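PDB 2PB9: phosphomethylpyrimidine kinase from Pyrococcus furiosus, which probably phosphorylates hydroxymethylpyrimidine and its monophosphate and, through the ThiN-family C-terminal domain described here, probably joins the pyrimidine and thiazole units into thiamine phosphate. Local coordinates for residues A[6-11]-A[35-40]; A[116-121]-A[148-153]; A[122-127]-A[136-141]. All coordinates share one frame; numbering follows the deposited sequence.

Interaction 1: A[6-11]-A[35-40]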
loop_
_atom_site.group_PDB
_atom_site.type_symbol
_atom_site.label_atom_id
_atom_site.label_comp_id
_atom_site.label_asym_id
_atom_site.label_seq_id
_atom_site.Cartn_x
_atom_site.Cartn_y
_atom_site.Cartn_z
ATOM N N TRP A 6 -12.289 -32.601 -26.174
ATOM C CA TRP A 6 -13.075 -33.436 -25.284
ATOM C C TRP A 6 -12.266 -33.930 -24.088
ATOM O O TRP A 6 -12.729 -33.895 -22.945
ATOM C CB TRP A 6 -13.659 -34.640 -26.015
ATOM C CG TRP A 6 -14.425 -35.520 -25.086
ATOM C CD1 TRP A 6 -14.053 -36.749 -24.634
ATOM C CD2 TRP A 6 -15.669 -35.213 -24.444
ATOM N NE1 TRP A 6 -14.987 -37.228 -23.747
ATOM C CE2 TRP A 6 -15.991 -36.306 -23.615
ATOM C CE3 TRP A 6 -16.543 -34.117 -24.487
ATOM C CZ2 TRP A 6 -17.149 -36.344 -22.835
ATOM C CZ3 TRP A 6 -17.704 -34.152 -23.701
ATOM C CH2 TRP A 6 -17.990 -35.260 -22.890
ATOM N N ARG A 7 -11.054 -34.399 -24.353
ATOM C CA ARG A 7 -10.186 -34.903 -23.296
ATOM C C ARG A 7 -9.906 -33.814 -22.265
ATOM O O ARG A 7 -9.858 -34.079 -21.061
ATOM C CB ARG A 7 -8.875 -35.404 -23.903
ATOM C CG ARG A 7 -7.869 -35.918 -22.879
ATOM C CD ARG A 7 -6.601 -36.380 -23.571
ATOM N NE ARG A 7 -6.939 -37.302 -24.651
ATOM C CZ ARG A 7 -6.134 -37.632 -25.658
ATOM N NH1 ARG A 7 -4.908 -37.120 -25.748
ATOM N NH2 ARG A 7 -6.571 -38.470 -26.590
ATOM N N ILE A 8 -9.724 -32.592 -22.753
ATOM C CA ILE A 8 -9.459 -31.439 -21.904
ATOM C C ILE A 8 -10.679 -31.155 -21.037
ATOM O O ILE A 8 -10.562 -30.988 -19.827
ATOM C CB ILE A 8 -9.148 -30.175 -22.748
ATOM C CG1 ILE A 8 -7.932 -30.422 -23.637
ATOM C CG2 ILE A 8 -8.884 -28.984 -21.842
ATOM C CD1 ILE A 8 -7.528 -29.219 -24.449
ATOM N N TYR A 9 -11.848 -31.101 -21.668
ATOM C CA TYR A 9 -13.101 -30.844 -20.963
ATOM C C TYR A 9 -13.424 -31.925 -19.915
ATOM O O TYR A 9 -13.960 -31.622 -18.844
ATOM C CB TYR A 9 -14.248 -30.750 -21.968
ATOM C CG TYR A 9 -15.623 -30.767 -21.332
ATOM C CD1 TYR A 9 -16.182 -29.604 -20.773
ATOM C CD2 TYR A 9 -16.364 -31.948 -21.275
ATOM C CE1 TYR A 9 -17.447 -29.629 -20.176
ATOM C CE2 TYR A 9 -17.612 -31.981 -20.683
ATOM C CZ TYR A 9 -18.150 -30.829 -20.139
ATOM O OH TYR A 9 -19.394 -30.887 -19.560
ATOM N N GLU A 10 -13.098 -33.178 -20.227
ATOM C CA GLU A 10 -13.371 -34.288 -19.322
ATOM C C GLU A 10 -12.458 -34.331 -18.121
ATOM O O GLU A 10 -12.918 -34.423 -16.987
ATOM C CB GLU A 10 -13.252 -35.609 -20.068
ATOM C CG GLU A 10 -14.458 -35.928 -20.893
ATOM C CD GLU A 10 -15.646 -36.293 -20.026
ATOM O OE1 GLU A 10 -15.635 -37.419 -19.473
ATOM O OE2 GLU A 10 -16.574 -35.455 -19.892
ATOM N N GLU A 11 -11.155 -34.276 -18.378
ATOM C CA GLU A 11 -10.168 -34.326 -17.314
ATOM C C GLU A 11 -10.318 -33.185 -16.309
ATOM O O GLU A 11 -10.164 -33.386 -15.101
ATOM C CB GLU A 11 -8.758 -34.342 -17.915
ATOM C CG GLU A 11 -8.448 -35.647 -18.637
ATOM C CD GLU A 11 -6.956 -35.921 -18.809
ATOM O OE1 GLU A 11 -6.616 -37.094 -19.094
ATOM O OE2 GLU A 11 -6.128 -34.987 -18.668
ATOM N N PHE A 35 -9.890 -23.238 -11.896
ATOM C CA PHE A 35 -9.015 -24.352 -12.212
ATOM C C PHE A 35 -9.016 -24.421 -13.740
ATOM O O PHE A 35 -10.078 -24.549 -14.362
ATOM C CB PHE A 35 -9.618 -25.611 -11.575
ATOM C CG PHE A 35 -8.683 -26.780 -11.490
ATOM C CD1 PHE A 35 -9.076 -27.938 -10.815
ATOM C CD2 PHE A 35 -7.434 -26.757 -12.106
ATOM C CE1 PHE A 35 -8.245 -29.062 -10.756
ATOM C CE2 PHE A 35 -6.590 -27.873 -12.056
ATOM C CZ PHE A 35 -7.000 -29.028 -11.380
ATOM N N VAL A 36 -7.840 -24.313 -14.351
ATOM C CA VAL A 36 -7.779 -24.333 -15.808
ATOM C C VAL A 36 -6.929 -25.415 -16.437
ATOM O O VAL A 36 -6.062 -26.015 -15.798
ATOM C CB VAL A 36 -7.292 -22.977 -16.395
ATOM C CG1 VAL A 36 -8.183 -21.864 -15.922
ATOM C CG2 VAL A 36 -5.831 -22.720 -16.015
ATOM N N TYR A 37 -7.203 -25.647 -17.714
ATOM C CA TYR A 37 -6.487 -26.624 -18.510
ATOM C C TYR A 37 -6.491 -26.084 -19.935
ATOM O O TYR A 37 -7.531 -25.997 -20.589
ATOM C CB TYR A 37 -7.179 -27.976 -18.433
ATOM C CG TYR A 37 -6.356 -29.120 -18.977
ATOM C CD1 TYR A 37 -4.995 -28.964 -19.257
ATOM C CD2 TYR A 37 -6.938 -30.374 -19.193
ATOM C CE1 TYR A 37 -4.236 -30.022 -19.740
ATOM C CE2 TYR A 37 -6.189 -31.438 -19.671
ATOM C CZ TYR A 37 -4.844 -31.256 -19.942
ATOM O OH TYR A 37 -4.118 -32.318 -20.406
ATOM N N SER A 38 -5.308 -25.705 -20.395
ATOM C CA SER A 38 -5.137 -25.120 -21.709
ATOM C C SER A 38 -4.954 -26.115 -22.841
ATOM O O SER A 38 -4.699 -27.299 -22.617
ATOM C CB SER A 38 -3.930 -24.178 -21.673
ATOM O OG SER A 38 -3.571 -23.761 -22.969
ATOM N N LEU A 39 -5.112 -25.614 -24.064
ATOM C CA LEU A 39 -4.890 -26.422 -25.254
ATOM C C LEU A 39 -3.383 -26.362 -25.387
ATOM O O LEU A 39 -2.746 -25.429 -24.899
ATOM C CB LEU A 39 -5.520 -25.786 -26.500
ATOM C CG LEU A 39 -7.024 -25.913 -26.746
ATOM C CD1 LEU A 39 -7.433 -24.950 -27.835
ATOM C CD2 LEU A 39 -7.367 -27.342 -27.124
ATOM N N PRO A 40 -2.828 -27.366 -26.035
ATOM C CA PRO A 40 -1.380 -27.410 -26.251
ATOM C C PRO A 40 -0.908 -26.387 -27.293
ATOM O O PRO A 40 -1.724 -25.950 -28.105
ATOM C CB PRO A 40 -1.148 -28.797 -26.860
ATOM C CG PRO A 40 -2.397 -29.094 -27.592
ATOM C CD PRO A 40 -3.489 -28.373 -26.855
#
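Residues 6-11 lie near the start of helix 5-21, which runs nearly antiparallel to strand 35-38. The short axes approach to 8.9 Å and lie at 163°. No hydrogen bond links the two segments, so the contact rests on side-chain packing. Ile8 carries most of it. Its backbone comes closest to Tyr37, with the two CA atoms 6.6 Å apart. The side chain divides its two branches between different partners. CG2 is anti to the backbone N and meets the base of the tyrosine. It lies 3.6 Å from Tyr37 CD2 and also touches Tyr37 O, reaching the ring obliquely. CG1 is anti to the carbonyl carbon (chi1 -59°), and the chain stays extended to CD1, which turns to Leu39. The two side chains cross at about a right angle, and Ile8 CD1 comes 3.3 Å from Leu39 CD2. The isoleucine thus spans the end of the strand and the first residue beyond it. This is helix-on-sheet packing in an alpha/beta domain of the ThiN family: helix 5-21 lies against one face of the mixed sheet, and helix 77-86 meets Val36 and Ser38 on the other. One turn after Ile8, Glu11 reaches the outer part of the same ring. Its chain is extended beyond CG, and its carboxylate plane lies only 9° from the plane of the ring. Glu11 OE2 stands 3.7 Å from Tyr37 CE2. Pro176 of helix 176-185 touches both Glu11 and Tyr37, and Leu12 of helix 5-21 also packs on the tyrosine.

Interaction 2: A[116-121]-A[148-153]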
loop_
_atom_site.group_PDB
_atom_site.type_symbol
_atom_site.label_atom_id
_atom_site.label_comp_id
_atom_site.label_asym_id
_atom_site.label_seq_id
_atom_site.Cartn_x
_atom_site.Cartn_y
_atom_site.Cartn_z
ATOM N N GLY A 116 9.988 -32.528 -2.382
ATOM C CA GLY A 116 10.987 -31.928 -3.250
ATOM C C GLY A 116 10.578 -31.252 -4.545
ATOM O O GLY A 116 10.662 -31.857 -5.615
ATOM N N PHE A 117 10.131 -30.001 -4.455
ATOM C CA PHE A 117 9.767 -29.230 -5.638
ATOM C C PHE A 117 9.807 -27.727 -5.367
ATOM O O PHE A 117 9.514 -27.267 -4.265
ATOM C CB PHE A 117 8.408 -29.666 -6.217
ATOM C CG PHE A 117 7.282 -29.687 -5.229
ATOM C CD1 PHE A 117 6.770 -28.507 -4.705
ATOM C CD2 PHE A 117 6.705 -30.899 -4.852
ATOM C CE1 PHE A 117 5.694 -28.535 -3.818
ATOM C CE2 PHE A 117 5.632 -30.940 -3.966
ATOM C CZ PHE A 117 5.124 -29.756 -3.448
ATOM N N LYS A 118 10.182 -26.976 -6.397
ATOM C CA LYS A 118 10.346 -25.532 -6.310
ATOM C C LYS A 118 9.130 -24.618 -6.200
ATOM O O LYS A 118 8.057 -24.888 -6.724
ATOM C CB LYS A 118 11.215 -25.054 -7.477
ATOM C CG LYS A 118 12.706 -25.367 -7.345
ATOM C CD LYS A 118 13.001 -26.866 -7.313
ATOM C CE LYS A 118 13.371 -27.317 -5.911
ATOM N NZ LYS A 118 14.556 -26.561 -5.415
ATOM N N VAL A 119 9.348 -23.509 -5.511
ATOM C CA VAL A 119 8.341 -22.487 -5.289
ATOM C C VAL A 119 9.024 -21.138 -5.475
ATOM O O VAL A 119 10.031 -20.862 -4.850
ATOM C CB VAL A 119 7.752 -22.587 -3.849
ATOM C CG1 VAL A 119 8.726 -23.314 -2.943
ATOM C CG2 VAL A 119 7.475 -21.197 -3.284
ATOM N N SER A 120 8.495 -20.311 -6.366
ATOM C CA SER A 120 9.073 -18.997 -6.583
ATOM C C SER A 120 7.974 -17.979 -6.328
ATOM O O SER A 120 6.871 -18.338 -5.903
ATOM C CB SER A 120 9.607 -18.875 -8.004
ATOM O OG SER A 120 10.470 -17.754 -8.125
ATOM N N PHE A 121 8.255 -16.710 -6.579
ATOM C CA PHE A 121 7.254 -15.684 -6.332
ATOM C C PHE A 121 7.622 -14.434 -7.085
ATOM O O PHE A 121 8.662 -14.368 -7.738
ATOM C CB PHE A 121 7.200 -15.349 -4.832
ATOM C CG PHE A 121 8.465 -14.705 -4.311
ATOM C CD1 PHE A 121 8.705 -13.340 -4.502
ATOM C CD2 PHE A 121 9.450 -15.474 -3.684
ATOM C CE1 PHE A 121 9.910 -12.746 -4.082
ATOM C CE2 PHE A 121 10.663 -14.892 -3.260
ATOM C CZ PHE A 121 10.891 -13.525 -3.461
ATOM N N LYS A 148 12.073 -16.707 -13.758
ATOM C CA LYS A 148 13.478 -16.371 -13.933
ATOM C C LYS A 148 14.192 -16.224 -12.596
ATOM O O LYS A 148 15.416 -16.273 -12.535
ATOM C CB LYS A 148 13.610 -15.084 -14.743
ATOM C CG LYS A 148 13.137 -15.220 -16.177
ATOM C CD LYS A 148 13.315 -13.916 -16.931
ATOM C CE LYS A 148 12.946 -14.058 -18.396
ATOM N NZ LYS A 148 13.114 -12.755 -19.093
ATOM N N ARG A 149 13.415 -16.037 -11.533
ATOM C CA ARG A 149 13.936 -15.896 -10.170
ATOM C C ARG A 149 14.827 -17.103 -9.822
ATOM O O ARG A 149 16.018 -16.945 -9.568
ATOM C CB ARG A 149 12.753 -15.787 -9.197
ATOM C CG ARG A 149 13.084 -15.783 -7.714
ATOM C CD ARG A 149 12.950 -14.395 -7.101
ATOM N NE ARG A 149 11.712 -13.730 -7.496
ATOM C CZ ARG A 149 11.369 -12.490 -7.144
ATOM N NH1 ARG A 149 12.170 -11.759 -6.374
ATOM N NH2 ARG A 149 10.228 -11.968 -7.584
ATOM N N ILE A 150 14.251 -18.305 -9.829
ATOM C CA ILE A 150 14.991 -19.525 -9.518
ATOM C C ILE A 150 15.546 -20.179 -10.775
ATOM O O ILE A 150 15.238 -19.760 -11.888
ATOM C CB ILE A 150 14.099 -20.549 -8.798
ATOM C CG1 ILE A 150 12.881 -20.887 -9.663
ATOM C CG2 ILE A 150 13.665 -19.995 -7.460
ATOM C CD1 ILE A 150 11.939 -21.872 -9.023
ATOM N N LYS A 151 16.361 -21.215 -10.598
ATOM C CA LYS A 151 16.946 -21.903 -11.743
ATOM C C LYS A 151 16.040 -23.033 -12.223
ATOM O O LYS A 151 15.935 -23.292 -13.419
ATOM C CB LYS A 151 18.327 -22.447 -11.384
ATOM N N GLU A 152 15.375 -23.702 -11.293
ATOM C CA GLU A 152 14.496 -24.801 -11.668
ATOM C C GLU A 152 13.109 -24.289 -12.052
ATOM O O GLU A 152 12.876 -23.080 -12.142
ATOM C CB GLU A 152 14.368 -25.800 -10.511
ATOM C CG GLU A 152 15.681 -26.147 -9.823
ATOM C CD GLU A 152 16.222 -24.995 -8.989
ATOM O OE1 GLU A 152 15.675 -24.741 -7.892
ATOM O OE2 GLU A 152 17.186 -24.335 -9.434
ATOM N N ARG A 153 12.194 -25.224 -12.286
ATOM C CA ARG A 153 10.824 -24.881 -12.637
ATOM C C ARG A 153 9.978 -24.793 -11.369
ATOM O O ARG A 153 9.885 -25.744 -10.592
ATOM C CB ARG A 153 10.217 -25.933 -13.568
ATOM C CG ARG A 153 8.774 -25.642 -13.956
ATOM C CD ARG A 153 8.149 -26.786 -14.742
ATOM N NE ARG A 153 8.124 -28.017 -13.969
ATOM C CZ ARG A 153 7.470 -28.151 -12.820
ATOM N NH1 ARG A 153 6.786 -27.129 -12.319
ATOM N NH2 ARG A 153 7.510 -29.303 -12.164
#
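Arg149 ends helix 138-149 and reaches back to strand 118-121. Its CB lies 3.2 Å from Ser120 OG, and CG passes the same oxygen. That hydroxyl is hydrogen-bonded to Ala146 O. CG is anti to the backbone N, and bends at chi2 and chi3 then carry the chain to Phe121. NE and NH2 both make weak hydrogen bonds to Phe121 O, NH2 at 2.9 Å. CZ and NH1 lie against the phenyl group, where Phe121 CE1 sits over one face of the guanidinium, 3.4 Å from Arg149 NH1. The two planes are 33° apart, so the groups overlap at a tilt. Past the helix, Ile150 CD1 lies 3.6 Å from Lys118 CB and also touches Ser120 CB. Lys118 folds over Glu152. Its bent chain sets CG and CD against Glu152 CB, and NZ forms a salt bridge to Glu152 OE1 at 3.3 Å, from above the carboxylate plane. An alanine at Lys118 would remove this salt bridge and the cover over Glu152, and would probably loosen the turn at residues 150-153. The contact lies at the protein surface. Strand 118-121 is one of the two outermost strands of the sheet within this chain and pairs in parallel with strand 154-159. The two form a beta-alpha-beta crossover with helix 138-149, and residues 150-153 return it to the sheet.

Interaction 3: A[122-127]-A[136-141]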
loop_
_atom_site.group_PDB
_atom_site.type_symbol
_atom_site.label_atom_id
_atom_site.label_comp_id
_atom_site.label_asym_id
_atom_site.label_seq_id
_atom_site.Cartn_x
_atom_site.Cartn_y
_atom_site.Cartn_z
ATOM N N TYR A 122 6.751 -13.441 -6.982
ATOM C CA TYR A 122 6.985 -12.148 -7.597
ATOM C C TYR A 122 6.319 -11.107 -6.719
ATOM O O TYR A 122 5.320 -11.390 -6.063
ATOM C CB TYR A 122 6.443 -12.113 -9.031
ATOM C CG TYR A 122 4.941 -12.186 -9.183
ATOM C CD1 TYR A 122 4.131 -11.123 -8.801
ATOM C CD2 TYR A 122 4.339 -13.281 -9.809
ATOM C CE1 TYR A 122 2.762 -11.138 -9.049
ATOM C CE2 TYR A 122 2.966 -13.300 -10.064
ATOM C CZ TYR A 122 2.187 -12.222 -9.685
ATOM O OH TYR A 122 0.847 -12.191 -9.982
ATOM N N ASP A 123 6.900 -9.915 -6.684
ATOM C CA ASP A 123 6.372 -8.831 -5.876
ATOM C C ASP A 123 6.082 -7.658 -6.788
ATOM O O ASP A 123 6.979 -7.137 -7.442
ATOM C CB ASP A 123 7.390 -8.444 -4.796
ATOM C CG ASP A 123 6.907 -7.310 -3.910
ATOM O OD1 ASP A 123 5.684 -7.071 -3.832
ATOM O OD2 ASP A 123 7.757 -6.659 -3.276
ATOM N N ARG A 124 4.818 -7.256 -6.831
ATOM C CA ARG A 124 4.385 -6.154 -7.671
ATOM C C ARG A 124 5.054 -4.835 -7.295
ATOM O O ARG A 124 5.065 -3.887 -8.092
ATOM C CB ARG A 124 2.860 -6.020 -7.594
ATOM C CG ARG A 124 2.123 -7.148 -8.289
ATOM C CD ARG A 124 0.644 -7.214 -7.920
ATOM N NE ARG A 124 -0.040 -8.221 -8.731
ATOM C CZ ARG A 124 -1.256 -8.710 -8.491
ATOM N NH1 ARG A 124 -1.963 -8.292 -7.441
ATOM N NH2 ARG A 124 -1.759 -9.629 -9.310
ATOM N N ARG A 125 5.607 -4.766 -6.088
ATOM C CA ARG A 125 6.274 -3.547 -5.660
ATOM C C ARG A 125 7.571 -3.363 -6.435
ATOM O O ARG A 125 8.089 -2.252 -6.548
ATOM C CB ARG A 125 6.553 -3.576 -4.156
ATOM C CG ARG A 125 5.414 -3.032 -3.318
ATOM C CD ARG A 125 5.772 -3.037 -1.843
ATOM N NE ARG A 125 6.208 -4.365 -1.436
ATOM C CZ ARG A 125 6.479 -4.731 -0.187
ATOM N NH1 ARG A 125 6.368 -3.865 0.817
ATOM N NH2 ARG A 125 6.858 -5.980 0.059
ATOM N N GLU A 126 8.086 -4.456 -6.985
ATOM C CA GLU A 126 9.327 -4.394 -7.750
ATOM C C GLU A 126 9.022 -4.311 -9.248
ATOM O O GLU A 126 9.902 -4.498 -10.093
ATOM C CB GLU A 126 10.186 -5.623 -7.430
ATOM C CG GLU A 126 10.307 -5.881 -5.925
ATOM C CD GLU A 126 11.347 -6.929 -5.569
ATOM O OE1 GLU A 126 12.552 -6.658 -5.746
ATOM O OE2 GLU A 126 10.962 -8.023 -5.108
ATOM N N GLU A 127 7.767 -4.001 -9.561
ATOM C CA GLU A 127 7.318 -3.899 -10.939
ATOM C C GLU A 127 7.534 -2.529 -11.585
ATOM O O GLU A 127 7.174 -1.490 -11.034
ATOM C CB GLU A 127 5.841 -4.295 -11.026
ATOM C CG GLU A 127 5.168 -4.030 -12.365
ATOM C CD GLU A 127 3.717 -4.546 -12.424
ATOM O OE1 GLU A 127 3.050 -4.634 -11.357
ATOM O OE2 GLU A 127 3.230 -4.848 -13.545
ATOM N N GLY A 136 -3.054 -5.643 -18.511
ATOM C CA GLY A 136 -2.852 -7.063 -18.749
ATOM C C GLY A 136 -1.417 -7.538 -18.861
ATOM O O GLY A 136 -1.177 -8.729 -19.074
ATOM N N ALA A 137 -0.468 -6.619 -18.712
ATOM C CA ALA A 137 0.949 -6.950 -18.814
ATOM C C ALA A 137 1.550 -7.414 -17.489
ATOM O O ALA A 137 2.628 -8.008 -17.466
ATOM C CB ALA A 137 1.714 -5.745 -19.339
ATOM N N THR A 138 0.835 -7.151 -16.398
ATOM C CA THR A 138 1.268 -7.514 -15.046
ATOM C C THR A 138 1.285 -9.006 -14.719
ATOM O O THR A 138 2.245 -9.496 -14.119
ATOM C CB THR A 138 0.401 -6.815 -13.974
ATOM O OG1 THR A 138 0.712 -5.418 -13.943
ATOM C CG2 THR A 138 0.663 -7.414 -12.607
ATOM N N ILE A 139 0.228 -9.728 -15.077
ATOM C CA ILE A 139 0.208 -11.150 -14.774
ATOM C C ILE A 139 1.385 -11.829 -15.467
ATOM O O ILE A 139 2.146 -12.568 -14.836
ATOM C CB ILE A 139 -1.116 -11.803 -15.190
ATOM C CG1 ILE A 139 -2.267 -11.109 -14.446
ATOM C CG2 ILE A 139 -1.092 -13.289 -14.857
ATOM C CD1 ILE A 139 -3.654 -11.631 -14.768
ATOM N N PRO A 140 1.556 -11.585 -16.776
ATOM C CA PRO A 140 2.689 -12.223 -17.452
ATOM C C PRO A 140 4.020 -11.774 -16.847
ATOM O O PRO A 140 4.930 -12.584 -16.677
ATOM C CB PRO A 140 2.508 -11.807 -18.911
ATOM C CG PRO A 140 1.667 -10.562 -18.829
ATOM C CD PRO A 140 0.700 -10.869 -17.733
ATOM N N TRP A 141 4.129 -10.491 -16.508
ATOM C CA TRP A 141 5.346 -9.979 -15.889
ATOM C C TRP A 141 5.669 -10.788 -14.632
ATOM O O TRP A 141 6.810 -11.217 -14.417
ATOM C CB TRP A 141 5.185 -8.520 -15.476
ATOM C CG TRP A 141 6.370 -8.032 -14.695
ATOM C CD1 TRP A 141 7.543 -7.554 -15.204
ATOM C CD2 TRP A 141 6.524 -8.029 -13.264
ATOM N NE1 TRP A 141 8.414 -7.256 -14.185
ATOM C CE2 TRP A 141 7.817 -7.536 -12.986
ATOM C CE3 TRP A 141 5.695 -8.397 -12.193
ATOM C CZ2 TRP A 141 8.305 -7.398 -11.677
ATOM C CZ3 TRP A 141 6.183 -8.262 -10.887
ATOM C CH2 TRP A 141 7.479 -7.765 -10.645
#
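Trp141 has the most surface buried here, followed by Glu127 and Thr138. The indole leaves helix 138-149 with CG anti to the backbone N (chi1 173°), and its six-membered ring enters the bend formed by residues 122-127. Glu127 covers one face of that ring. Its CB lies 3.9 Å from the ring centroid and 12° off the normal, a CH-pi contact. The ring edge points into the bend, and Asp123 O sits near its plane, 3.3 Å from Trp141 CH2. Tyr122 approaches obliquely, with Tyr122 CD1 4.1 Å from Trp141 CZ3. The bend is a short 3-10 turn, held by two backbone bonds, from Glu126 N to Asp123 O and from Glu127 N to Arg124 O. Asp123 O therefore accepts a hydrogen bond as well as meeting the indole edge.

Glu127 makes the polar link too. Its CG is anti to the backbone N, and the extended chain runs to the first turn of the helix. Thr138 OG1 donates to Glu127 OE2 at 2.6 Å, and the carboxylate oxygen accepts with its syn lone pair. Thr138 CG2 lies near the same carboxylate and also 4.0 Å from Arg124 NE. One glutamate thus covers the tryptophan with its CB and grips the threonine with its tip.

Asp123 and Arg125 point away and form salt bridges with Arg125 and Asp123 of a second subunit, so the bend also lies at an assembly interface. Within the chain, it follows strand 118-121. Helix 129-133 comes next and packs Ile131 on Trp141, before helix 138-149 begins.

In the fold
From the N terminus, interaction 1 comes first. It closes a loop that holds the rest of helix 5-21 and the connection to strand 35-38, and ends before the other two open. Interaction 2 closes a longer loop, from edge strand 118-121 to the end of helix 138-149 and the turn beyond it. Interaction 3 is nested inside that loop and joins the bend after the strand to the start of the same helix. Interactions 2 and 3 touch where Arg149 packs on Tyr122. Their centres are about 17 Å apart. Interactions 1 and 2 reach the same sheet at separate strands, with centres about 25 Å apart. Interactions 1 and 3 lie on opposite sides of the chain's centre.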